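Local coordinates for protein CD180 antigen (Mus musculus, PDB 3T6Q) that may cooperate with MD-1 and TLR4 in the innate response of B-cells to bacterial lipopolysaccharide, leading to NF-kappa-B activation, at residues C317-S322 with L330-N335. Residues are numbered along the deposited sequence; the frame is centred on the assembly and turned at random.
Sequences CQISAS and LSIKGN. With MAN (alpha-D-mannopyranose), chain E.
Ile319 meets Leu330 and Ile332 inside the leucine-rich-repeat solenoid, where the outer side of LRR 10 packs against strand 329-331 and the residue after it, in LRR 11. The CB of Ile319 points at residues 330-335, and the side chain splits there into two branches. CG2, beside the backbone N, comes within 4.2 Å of Ile332 CD1. CG1 lies between the backbone N and the carbonyl carbon (chi1 76°), and an extended chi2 of 158° carries CD1 on to Leu330, in the strand, and Ile332 just past it. There the methyl meets two others: Leu330 CD2 at 4.0 Å and Ile332 CD1 at 4.1 Å, each pair tip to tip. Ile332 thus puts one methyl against both branches of Ile319, while Leu330 touches the longer branch alone. Around this patch, Leu316 packs on Ile332, and Leu355 of the next strand on Leu330. Farther along, past the strand, Gly334 CA lies 3.3 Å from O3 of a glycan mannose, and Lys333 forms a salt bridge with an acidic side chain of another protein chain. Between the two segments the contact is purely apolar: it contributes through burial of aliphatic surface, about 100 Å² summed over both sides, and not through polar bonds.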
loop_
_atom_site.group_PDB
_atom_site.type_symbol
_atom_site.label_atom_id
_atom_site.label_comp_id
_atom_site.label_asym_id
_atom_site.label_seq_id
_atom_site.Cartn_x
_atom_site.Cartn_y
_atom_site.Cartn_z
ATOM N N CYS A 317 -23.453 -20.428 38.270
ATOM C CA CYS A 317 -24.678 -19.709 38.642
ATOM C C CYS A 317 -24.647 -18.185 38.285
ATOM O O CYS A 317 -25.683 -17.588 38.104
ATOM C CB CYS A 317 -25.041 -19.945 40.105
ATOM S SG CYS A 317 -26.022 -21.461 40.402
ATOM N N GLN A 318 -23.468 -17.627 38.054
ATOM C CA GLN A 318 -23.314 -16.217 37.690
ATOM C C GLN A 318 -23.674 -15.896 36.220
ATOM O O GLN A 318 -23.685 -14.717 35.845
ATOM C CB GLN A 318 -21.882 -15.738 37.974
ATOM C CG GLN A 318 -21.513 -15.596 39.466
ATOM C CD GLN A 318 -20.045 -15.270 39.670
ATOM O OE1 GLN A 318 -19.167 -15.904 39.085
ATOM N NE2 GLN A 318 -19.764 -14.285 40.514
ATOM N N ILE A 319 -23.943 -16.915 35.392
ATOM C CA ILE A 319 -24.436 -16.641 34.047
ATOM C C ILE A 319 -25.940 -16.345 34.081
ATOM O O ILE A 319 -26.477 -15.847 33.086
ATOM C CB ILE A 319 -24.066 -17.720 32.985
ATOM C CG1 ILE A 319 -24.933 -19.001 33.130
ATOM C CG2 ILE A 319 -22.566 -18.047 33.070
ATOM C CD1 ILE A 319 -25.022 -19.857 31.858
ATOM N N SER A 320 -26.596 -16.644 35.212
ATOM C CA SER A 320 -28.046 -16.444 35.377
ATOM C C SER A 320 -28.849 -17.078 34.244
ATOM O O SER A 320 -29.475 -16.368 33.434
ATOM C CB SER A 320 -28.365 -14.931 35.461
ATOM O OG SER A 320 -27.772 -14.371 36.631
ATOM N N ALA A 321 -28.838 -18.407 34.195
ATOM C CA ALA A 321 -29.398 -19.155 33.087
ATOM C C ALA A 321 -30.915 -18.969 32.934
ATOM O O ALA A 321 -31.480 -19.352 31.895
ATOM C CB ALA A 321 -29.069 -20.649 33.282
ATOM N N SER A 322 -31.573 -18.439 33.978
ATOM C CA SER A 322 -32.990 -18.036 33.906
ATOM C C SER A 322 -33.200 -17.019 32.761
ATOM O O SER A 322 -34.287 -16.901 32.254
ATOM C CB SER A 322 -33.451 -17.427 35.251
ATOM O OG SER A 322 -32.639 -16.273 35.556
ATOM N N LEU A 330 -24.852 -24.114 24.465
ATOM C CA LEU A 330 -24.162 -23.217 25.411
ATOM C C LEU A 330 -22.683 -23.603 25.467
ATOM O O LEU A 330 -22.368 -24.745 25.769
ATOM C CB LEU A 330 -24.770 -23.360 26.827
ATOM C CG LEU A 330 -24.029 -22.543 27.935
ATOM C CD1 LEU A 330 -24.102 -21.033 27.653
ATOM C CD2 LEU A 330 -24.660 -22.842 29.282
ATOM N N SER A 331 -21.801 -22.641 25.156
ATOM C CA SER A 331 -20.357 -22.819 25.218
ATOM C C SER A 331 -19.761 -21.873 26.205
ATOM O O SER A 331 -19.987 -20.657 26.115
ATOM C CB SER A 331 -19.736 -22.500 23.855
ATOM O OG SER A 331 -20.218 -23.450 22.948
ATOM N N ILE A 332 -19.059 -22.412 27.191
ATOM C CA ILE A 332 -18.384 -21.553 28.152
ATOM C C ILE A 332 -17.058 -22.243 28.377
ATOM O O ILE A 332 -16.840 -22.870 29.389
ATOM C CB ILE A 332 -19.132 -21.431 29.501
ATOM C CG1 ILE A 332 -20.594 -21.089 29.290
ATOM C CG2 ILE A 332 -18.483 -20.326 30.350
ATOM C CD1 ILE A 332 -21.420 -21.185 30.561
ATOM N N LYS A 333 -16.188 -22.152 27.408
ATOM C CA LYS A 333 -14.899 -22.856 27.543
ATOM C C LYS A 333 -13.762 -21.855 27.686
ATOM O O LYS A 333 -13.926 -20.676 27.335
ATOM C CB LYS A 333 -14.667 -23.755 26.330
ATOM C CG LYS A 333 -13.999 -23.028 25.177
ATOM C CD LYS A 333 -13.265 -24.022 24.261
ATOM C CE LYS A 333 -12.627 -23.306 23.086
ATOM N NZ LYS A 333 -13.717 -22.732 22.233
ATOM N N GLY A 334 -12.622 -22.295 28.224
ATOM C CA GLY A 334 -11.480 -21.376 28.425
ATOM C C GLY A 334 -11.722 -20.213 29.383
ATOM O O GLY A 334 -11.110 -19.150 29.205
ATOM N N ASN A 335 -12.662 -20.363 30.323
ATOM C CA ASN A 335 -12.851 -19.368 31.413
ATOM C C ASN A 335 -11.509 -19.082 32.103
ATOM O O ASN A 335 -10.732 -20.019 32.335
ATOM C CB ASN A 335 -13.794 -19.939 32.470
ATOM C CG ASN A 335 -14.394 -18.868 33.355
ATOM O OD1 ASN A 335 -15.258 -18.121 32.930
ATOM N ND2 ASN A 335 -13.968 -18.829 34.610
HETATM C C1 MAN E . -5.588 -22.151 25.267
HETATM C C2 MAN E . -6.238 -21.619 26.542
HETATM C C3 MAN E . -7.672 -22.185 26.709
HETATM C C4 MAN E . -8.470 -21.914 25.412
HETATM C C5 MAN E . -7.712 -22.458 24.173
HETATM C C6 MAN E . -8.420 -22.189 22.847
HETATM O O2 MAN E . -6.320 -20.241 26.361
HETATM O O3 MAN E . -8.284 -21.536 27.801
HETATM O O4 MAN E . -9.778 -22.473 25.486
HETATM O O5 MAN E . -6.392 -21.913 24.093
HETATM O O6 MAN E . -8.470 -20.750 22.643
#